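Local coordinates for Non-structural polyprotein (PDB 4GUA), which carries the nsP2 cysteine protease that probably cleaves the alphavirus replicase polyprotein, joined to the macro and zinc-binding domains of nsP3, at residues L32-L40 with T136-N144; L426-V434 with V446-G454. All blocks are in the same frame, centred on the assembly; numbering follows the deposited sequence.

Contact 1. Residues L32-L40 with T136-N144; sequences LTGCQWSEL and TRVISAQHN. With SO4 (sulfate ion), chain N.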
loop_
_atom_site.group_PDB
_atom_site.type_symbol
_atom_site.label_atom_id
_atom_site.label_comp_id
_atom_site.label_asym_id
_atom_site.label_seq_id
_atom_site.Cartn_x
_atom_site.Cartn_y
_atom_site.Cartn_z
ATOM N N LEU A 32 -6.892 31.368 6.834
ATOM C CA LEU A 32 -7.703 31.211 5.621
ATOM C C LEU A 32 -9.001 32.007 5.675
ATOM O O LEU A 32 -9.661 32.068 6.716
ATOM C CB LEU A 32 -8.047 29.737 5.393
ATOM C CG LEU A 32 -6.900 28.785 5.063
ATOM C CD1 LEU A 32 -7.407 27.351 4.957
ATOM C CD2 LEU A 32 -6.226 29.205 3.770
ATOM N N THR A 33 -9.354 32.633 4.558
ATOM C CA THR A 33 -10.653 33.279 4.445
ATOM C C THR A 33 -11.692 32.248 4.022
ATOM O O THR A 33 -11.351 31.102 3.720
ATOM C CB THR A 33 -10.639 34.418 3.409
ATOM O OG1 THR A 33 -10.465 33.882 2.090
ATOM C CG2 THR A 33 -9.524 35.385 3.705
ATOM N N GLY A 34 -12.953 32.672 3.971
ATOM C CA GLY A 34 -14.041 31.802 3.572
ATOM C C GLY A 34 -13.884 31.366 2.128
ATOM O O GLY A 34 -14.088 30.201 1.801
ATOM N N CYS A 35 -13.534 32.315 1.261
ATOM C CA CYS A 35 -13.318 32.028 -0.154
ATOM C C CYS A 35 -12.143 31.079 -0.344
ATOM O O CYS A 35 -12.176 30.201 -1.209
ATOM C CB CYS A 35 -13.062 33.318 -0.934
ATOM S SG CYS A 35 -14.488 34.414 -1.030
ATOM N N GLN A 36 -11.099 31.269 0.454
ATOM C CA GLN A 36 -9.938 30.401 0.388
ATOM C C GLN A 36 -10.281 28.983 0.857
ATOM O O GLN A 36 -9.862 27.996 0.239
ATOM C CB GLN A 36 -8.785 31.010 1.187
ATOM C CG GLN A 36 -8.179 32.200 0.467
ATOM C CD GLN A 36 -7.355 33.109 1.351
ATOM O OE1 GLN A 36 -7.182 32.866 2.548
ATOM N NE2 GLN A 36 -6.852 34.179 0.761
ATOM N N TRP A 37 -11.062 28.874 1.925
ATOM C CA TRP A 37 -11.524 27.563 2.367
ATOM C C TRP A 37 -12.302 26.879 1.252
ATOM O O TRP A 37 -12.096 25.700 0.976
ATOM C CB TRP A 37 -12.424 27.682 3.596
ATOM C CG TRP A 37 -11.696 27.727 4.904
ATOM C CD1 TRP A 37 -11.595 28.795 5.746
ATOM C CD2 TRP A 37 -10.985 26.652 5.531
ATOM N NE1 TRP A 37 -10.869 28.453 6.858
ATOM C CE2 TRP A 37 -10.478 27.145 6.752
ATOM C CE3 TRP A 37 -10.731 25.320 5.183
ATOM C CZ2 TRP A 37 -9.730 26.359 7.627
ATOM C CZ3 TRP A 37 -9.982 24.536 6.053
ATOM C CH2 TRP A 37 -9.486 25.064 7.258
ATOM N N SER A 38 -13.193 27.631 0.611
ATOM C CA SER A 38 -14.048 27.098 -0.446
ATOM C C SER A 38 -13.243 26.715 -1.681
ATOM O O SER A 38 -13.553 25.740 -2.377
ATOM C CB SER A 38 -15.109 28.122 -0.835
ATOM O OG SER A 38 -15.926 28.435 0.273
ATOM N N GLU A 39 -12.195 27.482 -1.945
ATOM C CA GLU A 39 -11.427 27.278 -3.151
ATOM C C GLU A 39 -10.602 26.013 -2.979
ATOM O O GLU A 39 -10.413 25.256 -3.927
ATOM C CB GLU A 39 -10.537 28.485 -3.445
ATOM C CG GLU A 39 -9.826 28.400 -4.789
ATOM C CD GLU A 39 -8.737 29.444 -4.945
ATOM O OE1 GLU A 39 -8.740 30.426 -4.164
ATOM O OE2 GLU A 39 -7.879 29.276 -5.848
ATOM N N LEU A 40 -10.128 25.777 -1.761
ATOM C CA LEU A 40 -9.302 24.608 -1.474
ATOM C C LEU A 40 -10.100 23.298 -1.339
ATOM O O LEU A 40 -9.688 22.254 -1.847
ATOM C CB LEU A 40 -8.498 24.857 -0.200
ATOM C CG LEU A 40 -7.427 25.947 -0.310
ATOM C CD1 LEU A 40 -6.742 26.166 1.029
ATOM C CD2 LEU A 40 -6.402 25.590 -1.370
ATOM N N THR A 136 6.393 33.427 -4.464
ATOM C CA THR A 136 5.235 33.270 -3.576
ATOM C C THR A 136 3.979 33.948 -4.128
ATOM O O THR A 136 4.065 34.814 -4.994
ATOM C CB THR A 136 5.496 33.852 -2.175
ATOM O OG1 THR A 136 5.445 35.282 -2.235
ATOM C CG2 THR A 136 6.848 33.405 -1.642
ATOM N N ARG A 137 2.815 33.549 -3.620
ATOM C CA ARG A 137 1.540 34.078 -4.087
ATOM C C ARG A 137 0.480 33.853 -3.006
ATOM O O ARG A 137 0.704 33.078 -2.076
ATOM C CB ARG A 137 1.120 33.394 -5.375
ATOM C CG ARG A 137 -0.032 34.104 -6.101
ATOM C CD ARG A 137 -0.565 33.235 -7.223
ATOM N NE ARG A 137 0.303 32.078 -7.416
ATOM C CZ ARG A 137 0.166 30.938 -6.749
ATOM N NH1 ARG A 137 -0.784 30.821 -5.829
ATOM N NH2 ARG A 137 0.993 29.929 -6.972
ATOM N N VAL A 138 -0.657 34.537 -3.100
ATOM C CA VAL A 138 -1.789 34.191 -2.242
ATOM C C VAL A 138 -2.211 32.758 -2.536
ATOM O O VAL A 138 -2.197 32.313 -3.684
ATOM C CB VAL A 138 -3.028 35.117 -2.441
ATOM C CG1 VAL A 138 -2.656 36.570 -2.211
ATOM C CG2 VAL A 138 -3.651 34.926 -3.820
ATOM N N ILE A 139 -2.599 32.050 -1.484
ATOM C CA ILE A 139 -2.936 30.640 -1.575
ATOM C C ILE A 139 -3.901 30.386 -2.734
ATOM O O ILE A 139 -4.886 31.103 -2.915
ATOM C CB ILE A 139 -3.543 30.152 -0.231
ATOM C CG1 ILE A 139 -3.945 28.679 -0.304
ATOM C CG2 ILE A 139 -4.755 30.979 0.139
ATOM C CD1 ILE A 139 -2.789 27.742 -0.493
ATOM N N SER A 140 -3.583 29.373 -3.534
ATOM C CA SER A 140 -4.372 29.033 -4.715
ATOM C C SER A 140 -4.510 27.526 -4.859
ATOM O O SER A 140 -3.552 26.783 -4.670
ATOM C CB SER A 140 -3.722 29.586 -5.977
ATOM O OG SER A 140 -4.330 29.027 -7.132
ATOM N N ALA A 141 -5.709 27.073 -5.198
ATOM C CA ALA A 141 -5.950 25.648 -5.363
ATOM C C ALA A 141 -5.316 25.109 -6.648
ATOM O O ALA A 141 -5.258 23.899 -6.857
ATOM C CB ALA A 141 -7.448 25.375 -5.364
ATOM N N GLN A 142 -4.825 26.003 -7.498
ATOM C CA GLN A 142 -4.315 25.607 -8.808
ATOM C C GLN A 142 -2.808 25.387 -8.843
ATOM O O GLN A 142 -2.246 25.101 -9.902
ATOM C CB GLN A 142 -4.714 26.653 -9.844
ATOM C CG GLN A 142 -6.212 26.731 -10.034
ATOM C CD GLN A 142 -6.628 27.865 -10.929
ATOM O OE1 GLN A 142 -6.257 27.919 -12.099
ATOM N NE2 GLN A 142 -7.418 28.779 -10.388
ATOM N N HIS A 143 -2.167 25.496 -7.682
ATOM C CA HIS A 143 -0.722 25.376 -7.585
ATOM C C HIS A 143 -0.312 24.413 -6.481
ATOM O O HIS A 143 -1.132 24.032 -5.654
ATOM C CB HIS A 143 -0.120 26.753 -7.341
ATOM C CG HIS A 143 -0.294 27.686 -8.497
ATOM N ND1 HIS A 143 0.741 28.036 -9.336
ATOM C CD2 HIS A 143 -1.392 28.320 -8.971
ATOM C CE1 HIS A 143 0.292 28.855 -10.268
ATOM N NE2 HIS A 143 -1.002 29.041 -10.072
ATOM N N ASN A 144 0.963 24.021 -6.473
ATOM C CA ASN A 144 1.436 22.972 -5.576
ATOM C C ASN A 144 0.498 21.761 -5.636
ATOM O O ASN A 144 0.030 21.267 -4.608
ATOM C CB ASN A 144 1.566 23.498 -4.150
ATOM C CG ASN A 144 2.828 24.316 -3.946
ATOM O OD1 ASN A 144 3.613 24.503 -4.872
ATOM N ND2 ASN A 144 3.025 24.816 -2.724
HETATM S S SO4 N . -14.571 35.607 3.889
HETATM O O1 SO4 N . -13.792 35.546 5.135
HETATM O O2 SO4 N . -14.755 36.994 3.470
HETATM O O3 SO4 N . -13.887 34.896 2.810
HETATM O O4 SO4 N . -15.884 34.999 4.098
#
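Leu-32, just before helix 34-40, brings CD2 to within 4.3 Å of Ile-139 CG2 and so starts an apolar seam between the two segments. Thr-33 is the N-cap, and its pairing with Gln-36 is a capping box: Gln-36 N donates to Thr-33 OG1 over 3.1 Å, while Thr-33 N returns a bond to Gln-36 OE1 from above the amide carbonyl plane. The second bond helps to hold the Gln-36 amide in place, with its CD 3.6 Å from Ile-139 CG2. At the same helix start, Cys-35 N donates to O3 of a sulfate, probably from the crystallisation liquor. About one turn after Gln-36, Glu-39 sends out an extended chain with CG anti to the backbone N (chi1 -173°), which carries the carboxylate across to Ala-141. Ala-141 N meets Glu-39 OE2 from above the carboxylate plane at 3.2 Å, nearly straight (172° at the hydrogen). Leu-40 ends the helix with both methyls engaged, CD1 at 4.0 Å from Ile-139 CG1 and CD2 at a similar distance from Ala-141 CA. The receiving loop has its own brace, an ST turn in which Ser-140 OG accepts from Gln-142 N. Overall, a capped short helix docks against the loop following the two-stranded sheet of 128-129 and 136-137, within the papain-like (clan CA) protease region of nsP2.

Contact 2. Residues L426-V434 with V446-G454; sequences LLQNAYHAV and VAIPLLSTG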
loop_
_atom_site.group_PDB
_atom_site.type_symbol
_atom_site.label_atom_id
_atom_site.label_comp_id
_atom_site.label_asym_id
_atom_site.label_seq_id
_atom_site.Cartn_x
_atom_site.Cartn_y
_atom_site.Cartn_z
ATOM N N LEU A 426 13.487 -17.105 3.797
ATOM C CA LEU A 426 14.048 -17.268 2.461
ATOM C C LEU A 426 13.043 -17.908 1.510
ATOM O O LEU A 426 12.920 -17.504 0.358
ATOM C CB LEU A 426 15.326 -18.107 2.528
ATOM C CG LEU A 426 16.526 -17.377 3.141
ATOM C CD1 LEU A 426 17.629 -18.345 3.527
ATOM C CD2 LEU A 426 17.060 -16.336 2.170
ATOM N N LEU A 427 12.309 -18.894 2.005
ATOM C CA LEU A 427 11.338 -19.619 1.201
ATOM C C LEU A 427 10.232 -18.668 0.759
ATOM O O LEU A 427 9.857 -18.591 -0.418
ATOM C CB LEU A 427 10.757 -20.756 2.040
ATOM C CG LEU A 427 9.614 -21.550 1.418
ATOM C CD1 LEU A 427 10.076 -22.295 0.163
ATOM C CD2 LEU A 427 9.039 -22.500 2.453
ATOM N N GLN A 428 9.723 -17.928 1.732
ATOM C CA GLN A 428 8.686 -16.953 1.495
ATOM C C GLN A 428 9.170 -15.936 0.470
ATOM O O GLN A 428 8.419 -15.530 -0.412
ATOM C CB GLN A 428 8.337 -16.253 2.806
ATOM C CG GLN A 428 7.153 -15.332 2.705
ATOM C CD GLN A 428 5.897 -16.070 2.310
ATOM O OE1 GLN A 428 5.213 -16.654 3.153
ATOM N NE2 GLN A 428 5.589 -16.061 1.019
ATOM N N ASN A 429 10.437 -15.547 0.582
ATOM C CA ASN A 429 11.008 -14.526 -0.289
ATOM C C ASN A 429 11.172 -15.003 -1.726
ATOM O O ASN A 429 11.019 -14.225 -2.668
ATOM C CB ASN A 429 12.364 -14.063 0.251
ATOM C CG ASN A 429 12.235 -13.019 1.340
ATOM O OD1 ASN A 429 11.149 -12.510 1.609
ATOM N ND2 ASN A 429 13.349 -12.685 1.966
ATOM N N ALA A 430 11.484 -16.283 -1.887
ATOM C CA ALA A 430 11.591 -16.880 -3.209
ATOM C C ALA A 430 10.240 -16.780 -3.880
ATOM O O ALA A 430 10.140 -16.341 -5.034
ATOM C CB ALA A 430 12.029 -18.329 -3.114
ATOM N N TYR A 431 9.198 -17.186 -3.152
ATOM C CA TYR A 431 7.830 -17.083 -3.665
ATOM C C TYR A 431 7.424 -15.636 -3.981
ATOM O O TYR A 431 6.749 -15.381 -4.978
ATOM C CB TYR A 431 6.831 -17.690 -2.683
ATOM C CG TYR A 431 6.714 -19.203 -2.743
ATOM C CD1 TYR A 431 6.241 -19.842 -3.886
ATOM C CD2 TYR A 431 7.039 -19.988 -1.640
ATOM C CE1 TYR A 431 6.117 -21.223 -3.934
ATOM C CE2 TYR A 431 6.917 -21.365 -1.680
ATOM C CZ TYR A 431 6.456 -21.979 -2.828
ATOM O OH TYR A 431 6.330 -23.352 -2.869
ATOM N N HIS A 432 7.825 -14.692 -3.136
ATOM C CA HIS A 432 7.489 -13.286 -3.364
ATOM C C HIS A 432 8.165 -12.775 -4.624
ATOM O O HIS A 432 7.619 -11.920 -5.322
ATOM C CB HIS A 432 7.900 -12.418 -2.174
ATOM C CG HIS A 432 6.889 -12.393 -1.069
ATOM N ND1 HIS A 432 5.550 -12.151 -1.290
ATOM C CD2 HIS A 432 7.020 -12.586 0.265
ATOM C CE1 HIS A 432 4.901 -12.195 -0.141
ATOM N NE2 HIS A 432 5.770 -12.455 0.818
ATOM N N ALA A 433 9.362 -13.288 -4.895
ATOM C CA ALA A 433 10.118 -12.897 -6.078
ATOM C C ALA A 433 9.438 -13.428 -7.335
ATOM O O ALA A 433 9.354 -12.732 -8.352
ATOM C CB ALA A 433 11.536 -13.416 -5.982
ATOM N N VAL A 434 8.951 -14.665 -7.267
ATOM C CA VAL A 434 8.156 -15.220 -8.354
ATOM C C VAL A 434 6.979 -14.284 -8.611
ATOM O O VAL A 434 6.682 -13.938 -9.753
ATOM C CB VAL A 434 7.629 -16.640 -8.025
ATOM C CG1 VAL A 434 6.648 -17.116 -9.089
ATOM C CG2 VAL A 434 8.783 -17.628 -7.879
ATOM N N VAL A 446 0.754 -19.245 -14.440
ATOM C CA VAL A 446 2.066 -19.720 -14.049
ATOM C C VAL A 446 1.987 -21.136 -13.494
ATOM O O VAL A 446 1.118 -21.444 -12.683
ATOM C CB VAL A 446 2.716 -18.758 -13.027
ATOM C CG1 VAL A 446 1.774 -18.494 -11.876
ATOM C CG2 VAL A 446 4.033 -19.320 -12.526
ATOM N N ALA A 447 2.875 -22.004 -13.974
ATOM C CA ALA A 447 3.016 -23.342 -13.416
ATOM C C ALA A 447 4.132 -23.293 -12.405
ATOM O O ALA A 447 5.220 -22.808 -12.710
ATOM C CB ALA A 447 3.346 -24.346 -14.502
ATOM N N ILE A 448 3.870 -23.802 -11.207
ATOM C CA ILE A 448 4.846 -23.717 -10.133
ATOM C C ILE A 448 4.822 -24.969 -9.255
ATOM O O ILE A 448 3.759 -25.524 -8.982
ATOM C CB ILE A 448 4.561 -22.460 -9.297
ATOM C CG1 ILE A 448 5.482 -22.376 -8.090
ATOM C CG2 ILE A 448 3.108 -22.441 -8.851
ATOM C CD1 ILE A 448 5.365 -21.060 -7.367
ATOM N N PRO A 449 6.002 -25.430 -8.822
ATOM C CA PRO A 449 6.104 -26.552 -7.890
ATOM C C PRO A 449 6.164 -26.047 -6.457
ATOM O O PRO A 449 6.210 -24.836 -6.260
ATOM C CB PRO A 449 7.438 -27.177 -8.279
ATOM C CG PRO A 449 8.271 -26.003 -8.640
ATOM C CD PRO A 449 7.332 -25.009 -9.294
ATOM N N LEU A 450 6.203 -26.939 -5.475
ATOM C CA LEU A 450 6.334 -26.491 -4.100
ATOM C C LEU A 450 7.810 -26.458 -3.757
ATOM O O LEU A 450 8.451 -27.497 -3.629
ATOM C CB LEU A 450 5.585 -27.410 -3.137
ATOM C CG LEU A 450 4.064 -27.480 -3.288
ATOM C CD1 LEU A 450 3.459 -28.315 -2.169
ATOM C CD2 LEU A 450 3.454 -26.095 -3.299
ATOM N N LEU A 451 8.341 -25.254 -3.590
ATOM C CA LEU A 451 9.762 -25.083 -3.345
ATOM C C LEU A 451 10.172 -25.714 -2.025
ATOM O O LEU A 451 9.422 -25.696 -1.047
ATOM C CB LEU A 451 10.119 -23.597 -3.358
ATOM C CG LEU A 451 9.821 -22.871 -4.676
ATOM C CD1 LEU A 451 10.180 -21.397 -4.588
ATOM C CD2 LEU A 451 10.569 -23.517 -5.836
ATOM N N SER A 452 11.368 -26.293 -2.025
ATOM C CA SER A 452 11.997 -26.834 -0.820
ATOM C C SER A 452 11.244 -27.996 -0.195
ATOM O O SER A 452 11.386 -28.235 1.002
ATOM C CB SER A 452 12.159 -25.740 0.244
ATOM O OG SER A 452 12.974 -24.675 -0.209
ATOM N N THR A 453 10.427 -28.704 -0.968
ATOM C CA THR A 453 9.800 -29.914 -0.442
ATOM C C THR A 453 10.475 -31.239 -0.823
ATOM O O THR A 453 10.203 -32.268 -0.205
ATOM C CB THR A 453 8.341 -29.997 -0.914
ATOM O OG1 THR A 453 8.303 -30.290 -2.316
ATOM C CG2 THR A 453 7.613 -28.685 -0.642
ATOM N N GLY A 454 11.363 -31.222 -1.811
ATOM C CA GLY A 454 12.004 -32.449 -2.256
ATOM C C GLY A 454 13.245 -32.939 -1.535
ATOM O O GLY A 454 13.329 -34.082 -1.089
#
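Tyr-431 and Leu-451 make the central pair where helix 420-440 meets the end of strand 445-448 and the loop after it, in the macro domain, an alpha/beta fold in which this helix leads directly into the strand. Leu-451 CD1 lies over one face of the Tyr-431 ring, 4.1 Å from the centroid and only 10° off the normal, a CH-pi contact. At the ring's edge, in its plane, Ile-448 CD1 approaches Tyr-431 CE1 to 3.5 Å. The ring is thus met on a face and an edge by two residues of the same segment. Its hydroxyl adds a polar tie, since Leu-451 N donates to Tyr-431 OH over 2.9 Å with an angle of 150°. Leu-451 is therefore held through both its backbone and its side chain.

Around this pair, Ala-430 CB touches Leu-451 CD1 at 3.9 Å, and Val-434 faces Ile-448 one turn further along the helix. Leu-427, with CG anti to the backbone N (chi1 174°), directs CD1 to Leu-451 CB at 3.8 Å and also to Ser-452.

Further out, Ser-466 of helix 463-474 hydrogen-bonds to both Tyr-431 OH and Leu-451 O, linking a second helix to the same tyrosine and loop. Strand 445-448 is itself fixed between strands 480-484 and 360-364 by backbone bonds. A type II turn from Leu-450 to Thr-453 follows the strand, and the amides of Ser-452, in the turn, and Gly-454, just after it, make weak bonds to sulfonate oxygens of a bound MES, probably from the crystallisation liquor; its position is consistent with an anion-accepting pocket like the ligand cleft of macro domains. Ser-452 OG is engaged by Pro-413 O, and within the turn Thr-453 OG1 donates to Leu-450 O over 3.1 Å.

Overall arrangement
Contact 1 and contact 2 share no helix, strand or sheet: their centres lie about 52 Å apart, on opposite sides of the chain's centre, one in the protease region and the other in the macro domain. All nine touching residues of contact 2 are buried, whereas contact 1 is only partly buried, with four of seven in that class. Each has one hydrogen bond between its segments, given by a backbone amide to a side-chain oxygen, but the acceptor is a carboxylate at the partly exposed site and a phenol in the core. Aliphatic contacts serve both; an aromatic ring enters across the segments in contact 2 alone.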